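Long-range contacts in 3,4-dihydroxy-2-butanone 4-phosphate synthase (Candida albicans, PDB 1TKS), which converts D-ribulose 5-phosphate into formate and 3,4-dihydroxy-2-butanone 4-phosphate, a building block in the biosynthesis of riboflavin: residues I4-E9 / G189-N194; G18-V23 / G33-A38; V23-D28 / I193-L198. One frame throughout, in Å; residues are numbered along the deposited sequence.

Interaction 1: residues I4-E9 / G189-N194; sequences IFTPIE and GIKIIN
F5 and T6 run beside I192 and I193, the CA atoms of F5 and I193 lying 5.0 Å apart, and one direct backbone hydrogen bond joins the two segments: T6 N donates to I192 O at 2.8 Å, with 163° at the hydrogen. The same oxygen also receives a CA-H...O contact from F5. A water adds a second link, donating to I4 O, accepting from I192 N and hydrogen-bonding to T6 OG1, so that two backbone groups and a hydroxyl converge on one molecule. N194 sets its amide nitrogen over the centre of the F5 ring, ND2 standing 3.4 Å above the plane, while CG2 of I4 covers the opposite face. The ring and amide planes are 86° apart, nearly perpendicular. Strand 191-194 is an outermost strand of the mixed sheet within this chain, and the N-terminal segment passes along its outer edge just before helix 8-16 begins. With CG between the backbone N and the carbonyl carbon (chi1 65°), the N194 amide is placed to offer ND2 to the ring while OD1 caps the next helix at Q197 N. I192 meets the F5 ring obliquely, CG2 lying 3.8 Å from CD2. T6 and K191 cross at about a right angle: OG1 rests 3.3 Å from K191 CB, and the methyl CG2 of T6 packs on CD of the lysine chain.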
loop_
_atom_site.group_PDB
_atom_site.type_symbol
_atom_site.label_atom_id
_atom_site.label_comp_id
_atom_site.label_asym_id
_atom_site.label_seq_id
_atom_site.Cartn_x
_atom_site.Cartn_y
_atom_site.Cartn_z
ATOM N N ILE B 4 -18.656 -4.951 23.789
ATOM C CA ILE B 4 -17.696 -4.407 22.836
ATOM C C ILE B 4 -17.578 -5.286 21.600
ATOM O O ILE B 4 -17.684 -4.801 20.471
ATOM C CB ILE B 4 -16.286 -4.264 23.463
ATOM C CG1 ILE B 4 -16.299 -3.171 24.533
ATOM C CG2 ILE B 4 -15.259 -3.934 22.381
ATOM C CD1 ILE B 4 -14.971 -2.991 25.246
ATOM N N PHE B 5 -17.365 -6.580 21.814
ATOM C CA PHE B 5 -17.211 -7.503 20.700
ATOM C C PHE B 5 -18.480 -8.262 20.333
ATOM O O PHE B 5 -19.228 -8.723 21.199
ATOM C CB PHE B 5 -16.081 -8.497 20.987
ATOM C CG PHE B 5 -14.773 -7.837 21.328
ATOM C CD1 PHE B 5 -14.400 -7.642 22.657
ATOM C CD2 PHE B 5 -13.922 -7.381 20.319
ATOM C CE1 PHE B 5 -13.210 -7.000 22.973
ATOM C CE2 PHE B 5 -12.726 -6.737 20.632
ATOM C CZ PHE B 5 -12.365 -6.546 21.962
ATOM N N THR B 6 -18.701 -8.384 19.028
ATOM C CA THR B 6 -19.856 -9.075 18.466
ATOM C C THR B 6 -19.682 -10.592 18.529
ATOM O O THR B 6 -18.601 -11.111 18.256
ATOM C CB THR B 6 -20.054 -8.663 16.987
ATOM O OG1 THR B 6 -20.416 -7.278 16.918
ATOM C CG2 THR B 6 -21.138 -9.500 16.327
ATOM N N PRO B 7 -20.743 -11.323 18.910
ATOM C CA PRO B 7 -20.666 -12.788 18.987
ATOM C C PRO B 7 -20.260 -13.334 17.617
ATOM O O PRO B 7 -20.733 -12.852 16.586
ATOM C CB PRO B 7 -22.090 -13.189 19.361
ATOM C CG PRO B 7 -22.565 -12.028 20.168
ATOM C CD PRO B 7 -22.053 -10.843 19.382
ATOM N N ILE B 8 -19.401 -14.349 17.604
ATOM C CA ILE B 8 -18.919 -14.922 16.350
ATOM C C ILE B 8 -19.988 -15.275 15.318
ATOM O O ILE B 8 -19.839 -14.945 14.145
ATOM C CB ILE B 8 -18.053 -16.189 16.593
ATOM C CG1 ILE B 8 -16.651 -15.797 17.059
ATOM C CG2 ILE B 8 -17.921 -16.982 15.303
ATOM C CD1 ILE B 8 -16.626 -14.925 18.242
ATOM N N GLU B 9 -21.063 -15.937 15.741
ATOM C CA GLU B 9 -22.084 -16.328 14.781
ATOM C C GLU B 9 -22.753 -15.135 14.106
ATOM O O GLU B 9 -23.051 -15.189 12.912
ATOM C CB GLU B 9 -23.102 -17.273 15.438
ATOM C CG GLU B 9 -22.427 -18.584 15.874
ATOM C CD GLU B 9 -23.378 -19.730 16.198
ATOM O OE1 GLU B 9 -22.877 -20.862 16.387
ATOM O OE2 GLU B 9 -24.605 -19.514 16.270
ATOM N N GLY B 189 -21.066 1.455 11.396
ATOM C CA GLY B 189 -21.889 0.271 11.546
ATOM C C GLY B 189 -21.145 -1.007 11.212
ATOM O O GLY B 189 -21.658 -1.874 10.500
ATOM N N ILE B 190 -19.926 -1.120 11.727
ATOM C CA ILE B 190 -19.101 -2.298 11.497
ATOM C C ILE B 190 -18.877 -3.036 12.811
ATOM O O ILE B 190 -18.491 -2.436 13.816
ATOM C CB ILE B 190 -17.737 -1.910 10.889
ATOM C CG1 ILE B 190 -17.960 -1.223 9.539
ATOM C CG2 ILE B 190 -16.860 -3.152 10.716
ATOM C CD1 ILE B 190 -16.683 -0.680 8.898
ATOM N N LYS B 191 -19.141 -4.339 12.791
ATOM C CA LYS B 191 -18.986 -5.192 13.963
ATOM C C LYS B 191 -17.515 -5.456 14.257
ATOM O O LYS B 191 -16.685 -5.491 13.349
ATOM C CB LYS B 191 -19.721 -6.516 13.739
ATOM C CG LYS B 191 -21.244 -6.397 13.787
ATOM C CD LYS B 191 -21.904 -7.612 13.148
ATOM C CE LYS B 191 -23.372 -7.728 13.535
ATOM N NZ LYS B 191 -24.136 -6.476 13.266
ATOM N N ILE B 192 -17.204 -5.659 15.534
ATOM C CA ILE B 192 -15.830 -5.891 15.971
ATOM C C ILE B 192 -15.690 -7.238 16.668
ATOM O O ILE B 192 -16.543 -7.620 17.465
ATOM C CB ILE B 192 -15.386 -4.792 16.965
ATOM C CG1 ILE B 192 -15.644 -3.410 16.360
ATOM C CG2 ILE B 192 -13.912 -4.968 17.324
ATOM C CD1 ILE B 192 -15.439 -2.278 17.337
ATOM N N ILE B 193 -14.619 -7.959 16.356
ATOM C CA ILE B 193 -14.352 -9.254 16.981
ATOM C C ILE B 193 -12.858 -9.335 17.276
ATOM O O ILE B 193 -12.096 -8.451 16.885
ATOM C CB ILE B 193 -14.699 -10.451 16.047
ATOM C CG1 ILE B 193 -13.909 -10.349 14.738
ATOM C CG2 ILE B 193 -16.194 -10.486 15.757
ATOM C CD1 ILE B 193 -13.884 -11.637 13.934
ATOM N N ASN B 194 -12.436 -10.377 17.981
ATOM C CA ASN B 194 -11.016 -10.558 18.231
ATOM C C ASN B 194 -10.660 -12.019 17.975
ATOM O O ASN B 194 -11.524 -12.898 18.038
ATOM C CB ASN B 194 -10.611 -10.068 19.641
ATOM C CG ASN B 194 -11.228 -10.873 20.767
ATOM O OD1 ASN B 194 -10.793 -11.984 21.063
ATOM N ND2 ASN B 194 -12.242 -10.305 21.415
HETATM O O HOH W 1 -19.032 -5.130 17.918
#

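Interaction 2: residues G18-V23 / G33-A38; sequences GEFLIV and GDLIMA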
loop_
_atom_site.group_PDB
_atom_site.type_symbol
_atom_site.label_atom_id
_atom_site.label_comp_id
_atom_site.label_asym_id
_atom_site.label_seq_id
_atom_site.Cartn_x
_atom_site.Cartn_y
_atom_site.Cartn_z
ATOM N N GLY B 18 -21.132 -9.829 2.966
ATOM C CA GLY B 18 -20.219 -8.853 2.392
ATOM C C GLY B 18 -19.818 -7.659 3.238
ATOM O O GLY B 18 -19.320 -6.664 2.710
ATOM N N GLU B 19 -20.028 -7.741 4.545
ATOM C CA GLU B 19 -19.653 -6.638 5.412
ATOM C C GLU B 19 -18.230 -6.814 5.893
ATOM O O GLU B 19 -17.668 -7.912 5.856
ATOM C CB GLU B 19 -20.555 -6.561 6.645
ATOM C CG GLU B 19 -22.034 -6.500 6.363
ATOM C CD GLU B 19 -22.846 -6.283 7.622
ATOM O OE1 GLU B 19 -24.018 -6.713 7.652
ATOM O OE2 GLU B 19 -22.315 -5.675 8.580
ATOM N N PHE B 20 -17.661 -5.708 6.345
ATOM C CA PHE B 20 -16.323 -5.696 6.901
ATOM C C PHE B 20 -16.480 -6.071 8.366
ATOM O O PHE B 20 -17.572 -5.980 8.934
ATOM C CB PHE B 20 -15.731 -4.288 6.861
ATOM C CG PHE B 20 -15.062 -3.930 5.576
ATOM C CD1 PHE B 20 -15.630 -2.999 4.711
ATOM C CD2 PHE B 20 -13.835 -4.493 5.244
ATOM C CE1 PHE B 20 -14.974 -2.630 3.536
ATOM C CE2 PHE B 20 -13.177 -4.129 4.073
ATOM C CZ PHE B 20 -13.748 -3.197 3.218
ATOM N N LEU B 21 -15.379 -6.498 8.961
ATOM C CA LEU B 21 -15.325 -6.803 10.377
ATOM C C LEU B 21 -14.027 -6.163 10.846
ATOM O O LEU B 21 -13.028 -6.183 10.129
ATOM C CB LEU B 21 -15.277 -8.311 10.641
ATOM C CG LEU B 21 -16.586 -9.084 10.502
ATOM C CD1 LEU B 21 -16.332 -10.565 10.762
ATOM C CD2 LEU B 21 -17.615 -8.548 11.488
ATOM N N ILE B 22 -14.061 -5.547 12.020
ATOM C CA ILE B 22 -12.863 -4.959 12.596
ATOM C C ILE B 22 -12.341 -6.102 13.449
ATOM O O ILE B 22 -13.073 -6.656 14.269
ATOM C CB ILE B 22 -13.189 -3.742 13.477
ATOM C CG1 ILE B 22 -13.747 -2.618 12.605
ATOM C CG2 ILE B 22 -11.932 -3.272 14.210
ATOM C CD1 ILE B 22 -14.377 -1.473 13.382
ATOM N N VAL B 23 -11.084 -6.467 13.239
ATOM C CA VAL B 23 -10.492 -7.581 13.962
ATOM C C VAL B 23 -9.284 -7.190 14.812
ATOM O O VAL B 23 -8.333 -6.600 14.306
ATOM C CB VAL B 23 -10.079 -8.687 12.958
ATOM C CG1 VAL B 23 -9.459 -9.857 13.683
ATOM C CG2 VAL B 23 -11.303 -9.144 12.163
ATOM N N GLY B 33 -6.479 -2.304 15.357
ATOM C CA GLY B 33 -7.473 -2.995 14.552
ATOM C C GLY B 33 -7.308 -2.999 13.042
ATOM O O GLY B 33 -6.851 -2.026 12.440
ATOM N N ASP B 34 -7.691 -4.116 12.430
ATOM C CA ASP B 34 -7.619 -4.268 10.983
ATOM C C ASP B 34 -9.005 -4.526 10.419
ATOM O O ASP B 34 -9.837 -5.169 11.061
ATOM C CB ASP B 34 -6.722 -5.451 10.589
ATOM C CG ASP B 34 -5.237 -5.167 10.772
ATOM O OD1 ASP B 34 -4.858 -4.002 10.989
ATOM O OD2 ASP B 34 -4.447 -6.130 10.684
ATOM N N LEU B 35 -9.252 -4.012 9.219
ATOM C CA LEU B 35 -10.522 -4.250 8.548
ATOM C C LEU B 35 -10.324 -5.508 7.711
ATOM O O LEU B 35 -9.311 -5.646 7.025
ATOM C CB LEU B 35 -10.876 -3.078 7.633
ATOM C CG LEU B 35 -11.491 -1.872 8.338
ATOM C CD1 LEU B 35 -11.617 -0.723 7.359
ATOM C CD2 LEU B 35 -12.855 -2.260 8.902
ATOM N N ILE B 36 -11.281 -6.430 7.781
ATOM C CA ILE B 36 -11.211 -7.676 7.016
ATOM C C ILE B 36 -12.576 -8.029 6.429
ATOM O O ILE B 36 -13.601 -7.872 7.093
ATOM C CB ILE B 36 -10.796 -8.891 7.890
ATOM C CG1 ILE B 36 -9.519 -8.580 8.676
ATOM C CG2 ILE B 36 -10.597 -10.118 7.001
ATOM C CD1 ILE B 36 -9.014 -9.744 9.518
ATOM N N MET B 37 -12.587 -8.493 5.184
ATOM C CA MET B 37 -13.829 -8.926 4.547
ATOM C C MET B 37 -13.526 -9.990 3.508
ATOM O O MET B 37 -12.370 -10.207 3.153
ATOM C CB MET B 37 -14.589 -7.748 3.906
ATOM C CG MET B 37 -14.013 -7.168 2.606
ATOM S SD MET B 37 -15.217 -6.130 1.748
ATOM C CE MET B 37 -16.274 -7.341 0.988
ATOM N N ALA B 38 -14.573 -10.657 3.038
ATOM C CA ALA B 38 -14.438 -11.713 2.044
ATOM C C ALA B 38 -13.851 -11.171 0.745
ATOM O O ALA B 38 -14.349 -10.198 0.189
ATOM C CB ALA B 38 -15.797 -12.346 1.778
HETATM O O HOH W 2 -17.285 -9.908 3.869
#
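L21 pairs with I36 and V23 with D34 as antiparallel hydrogen-bonded pairs, with I22 and L35 the non-hydrogen-bonded pair between them, in a beta hairpin whose strand axes approach to 4.7 Å. Of the four backbone bonds, V23 N to D34 O is the shortest at 2.8 Å. Beyond the paired residues, a water bridges E19 O and A38 N. F20 and M37 form a Met-aromatic contact: SD lies over one ring face, 3.8 Å from the centroid and offset toward the rim, while CG of the methionine approaches CE2 at 3.5 Å. M37 has CG between its backbone N and carbonyl carbon (chi1 74°), and a bend at chi3 carries CE to within 3.6 Å of G18 O. I22 and L35 lie side by side, pointing the same way; L50 of helix 44-52 packs on L35. On the other face V23 and I36 cross obliquely, CG2 meeting CD1 at 3.5 Å. D34 probably binds ribulose 5-phosphate, and its OD2 is hydrogen-bonded to H145 ND1. The chemistry thus divides: F20, I22 and L35 give an apolar side, whereas V23 and I36 share theirs with the D34 carboxylate, directed to H145 at the turn end.

Interaction 3: residues V23-D28 / I193-L198; sequences VMDDED and ININQL
V23 and I193 lie side by side and point the same way, CG2 of the valine 3.9 Å from CG1 of the isoleucine, as expected of a parallel bridge; I195, the first residue of the following helix, crosses V23 at about a right angle. Backbone bonds follow the same line: M24 N donates to I193 O, I195 N to M24 O, and N196 N to D25 O. The last two engage amides of the first turn of helix 195-203, so the end of strand 21-24 and the loop after it meet strand 191-194 just where that strand becomes helix. D25 runs beside I195, its OD1 3.8 Å from CD1, and the same oxygen is hydrogen-bonded to NE2 of H145, a probable magnesium ligand. N194 packs its CB 3.4 Å from both M24 O and D26 O, with its amide plate next to the D26 backbone. Against this amide, E27 crosses obliquely, carboxylate and amide planes 85° apart, and a water joins OE2 to ND2, donating to the former and accepting from the latter. D26, with CG between its backbone N and carbonyl carbon (chi1 55°), closes an Asx turn: OD2 accepts from D28 N at 3.0 Å, the donor lying above the carboxylate plane. Its CB meets N196 OD1 at 3.8 Å. Since M24 O and D25 O take up two first-turn amides, the helix start is tied to the loop by backbone chemistry, and D25, in that loop, holds H145 through OD1, which would help to fix the imidazole's orientation.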
loop_
_atom_site.group_PDB
_atom_site.type_symbol
_atom_site.label_atom_id
_atom_site.label_comp_id
_atom_site.label_asym_id
_atom_site.label_seq_id
_atom_site.Cartn_x
_atom_site.Cartn_y
_atom_site.Cartn_z
ATOM N N VAL B 23 -11.084 -6.467 13.239
ATOM C CA VAL B 23 -10.492 -7.581 13.962
ATOM C C VAL B 23 -9.284 -7.190 14.812
ATOM O O VAL B 23 -8.333 -6.600 14.306
ATOM C CB VAL B 23 -10.079 -8.687 12.958
ATOM C CG1 VAL B 23 -9.459 -9.857 13.683
ATOM C CG2 VAL B 23 -11.303 -9.144 12.163
ATOM N N MET B 24 -9.340 -7.518 16.104
ATOM C CA MET B 24 -8.252 -7.242 17.050
ATOM C C MET B 24 -7.682 -8.609 17.432
ATOM O O MET B 24 -8.322 -9.635 17.193
ATOM C CB MET B 24 -8.772 -6.594 18.337
ATOM C CG MET B 24 -9.937 -5.671 18.201
ATOM S SD MET B 24 -9.574 -4.250 17.130
ATOM C CE MET B 24 -8.691 -3.219 18.215
ATOM N N ASP B 25 -6.483 -8.631 18.007
ATOM C CA ASP B 25 -5.876 -9.891 18.439
ATOM C C ASP B 25 -6.670 -10.494 19.592
ATOM O O ASP B 25 -6.977 -11.685 19.592
ATOM C CB ASP B 25 -4.438 -9.674 18.905
ATOM C CG ASP B 25 -3.475 -9.500 17.759
ATOM O OD1 ASP B 25 -3.709 -10.102 16.693
ATOM O OD2 ASP B 25 -2.473 -8.776 17.931
ATOM N N ASP B 26 -6.966 -9.671 20.590
ATOM C CA ASP B 26 -7.746 -10.111 21.738
ATOM C C ASP B 26 -8.479 -8.917 22.334
ATOM O O ASP B 26 -8.752 -7.950 21.625
ATOM C CB ASP B 26 -6.862 -10.829 22.778
ATOM C CG ASP B 26 -5.670 -10.003 23.245
ATOM O OD1 ASP B 26 -4.692 -10.633 23.699
ATOM O OD2 ASP B 26 -5.701 -8.761 23.177
ATOM N N GLU B 27 -8.811 -8.973 23.617
ATOM C CA GLU B 27 -9.549 -7.876 24.228
ATOM C C GLU B 27 -8.725 -6.678 24.696
ATOM O O GLU B 27 -9.294 -5.664 25.093
ATOM C CB GLU B 27 -10.375 -8.395 25.412
ATOM C CG GLU B 27 -11.299 -9.557 25.082
ATOM C CD GLU B 27 -12.320 -9.814 26.174
ATOM O OE1 GLU B 27 -12.085 -9.386 27.324
ATOM O OE2 GLU B 27 -13.357 -10.453 25.892
ATOM N N ASP B 28 -7.399 -6.772 24.640
ATOM C CA ASP B 28 -6.545 -5.682 25.119
ATOM C C ASP B 28 -6.797 -4.321 24.475
ATOM O O ASP B 28 -6.886 -4.204 23.255
ATOM C CB ASP B 28 -5.065 -6.038 24.963
ATOM C CG ASP B 28 -4.183 -5.240 25.899
ATOM O OD1 ASP B 28 -4.170 -5.550 27.113
ATOM O OD2 ASP B 28 -3.517 -4.295 25.431
ATOM N N ILE B 193 -14.619 -7.959 16.356
ATOM C CA ILE B 193 -14.352 -9.254 16.981
ATOM C C ILE B 193 -12.858 -9.335 17.276
ATOM O O ILE B 193 -12.096 -8.451 16.885
ATOM C CB ILE B 193 -14.699 -10.451 16.047
ATOM C CG1 ILE B 193 -13.909 -10.349 14.738
ATOM C CG2 ILE B 193 -16.194 -10.486 15.757
ATOM C CD1 ILE B 193 -13.884 -11.637 13.934
ATOM N N ASN B 194 -12.436 -10.377 17.981
ATOM C CA ASN B 194 -11.016 -10.558 18.231
ATOM C C ASN B 194 -10.660 -12.019 17.975
ATOM O O ASN B 194 -11.524 -12.898 18.038
ATOM C CB ASN B 194 -10.611 -10.068 19.641
ATOM C CG ASN B 194 -11.228 -10.873 20.767
ATOM O OD1 ASN B 194 -10.793 -11.984 21.063
ATOM N ND2 ASN B 194 -12.242 -10.305 21.415
ATOM N N ILE B 195 -9.398 -12.266 17.642
ATOM C CA ILE B 195 -8.939 -13.614 17.319
ATOM C C ILE B 195 -9.073 -14.608 18.454
ATOM O O ILE B 195 -9.415 -15.763 18.227
ATOM C CB ILE B 195 -7.483 -13.589 16.822
ATOM C CG1 ILE B 195 -7.412 -12.782 15.523
ATOM C CG2 ILE B 195 -6.973 -15.012 16.610
ATOM C CD1 ILE B 195 -6.007 -12.566 14.994
ATOM N N ASN B 196 -8.793 -14.167 19.675
ATOM C CA ASN B 196 -8.918 -15.047 20.826
ATOM C C ASN B 196 -10.352 -15.549 20.884
ATOM O O ASN B 196 -10.617 -16.729 21.115
ATOM C CB ASN B 196 -8.588 -14.286 22.107
ATOM C CG ASN B 196 -7.276 -14.714 22.710
ATOM O OD1 ASN B 196 -6.210 -14.498 22.133
ATOM N ND2 ASN B 196 -7.344 -15.339 23.878
ATOM N N GLN B 197 -11.276 -14.623 20.667
ATOM C CA GLN B 197 -12.700 -14.912 20.679
ATOM C C GLN B 197 -13.036 -15.929 19.588
ATOM O O GLN B 197 -13.840 -16.838 19.794
ATOM C CB GLN B 197 -13.465 -13.608 20.446
ATOM C CG GLN B 197 -14.959 -13.703 20.606
ATOM C CD GLN B 197 -15.678 -12.513 19.995
ATOM O OE1 GLN B 197 -16.882 -12.341 20.187
ATOM N NE2 GLN B 197 -14.947 -11.693 19.245
ATOM N N LEU B 198 -12.400 -15.778 18.428
ATOM C CA LEU B 198 -12.633 -16.672 17.300
ATOM C C LEU B 198 -12.028 -18.060 17.532
ATOM O O LEU B 198 -12.629 -19.073 17.171
ATOM C CB LEU B 198 -12.062 -16.044 16.026
ATOM C CG LEU B 198 -12.377 -16.742 14.703
ATOM C CD1 LEU B 198 -13.886 -16.907 14.556
ATOM C CD2 LEU B 198 -11.810 -15.924 13.548
HETATM O O HOH W 3 -5.145 -14.079 19.785
HETATM O O HOH W 4 -13.827 -11.551 23.660
#

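Interactions 1, 2 and 3 build outward through one mixed sheet: interaction 2 pairs strands 21-24 and 34-38, interaction 3 pairs 21-24 with 191-194, and interaction 1 lays the N-terminal segment along the last of these. Interactions 2 and 3 share V23; 1 and 3 share I193 and N194. Probable hydrogen bonds join interactions 1 and 2, I193 N to I22 O and K191 O to I22 N, each 2.9 Å. The centres of interactions 1 and 3 lie about 9 Å apart. D34 of interaction 2 and D25 of interaction 3 each come about 3 Å from the H145 side chain at the nearest atoms, so the hairpin's turn end brings two carboxylates to the probable magnesium and substrate site.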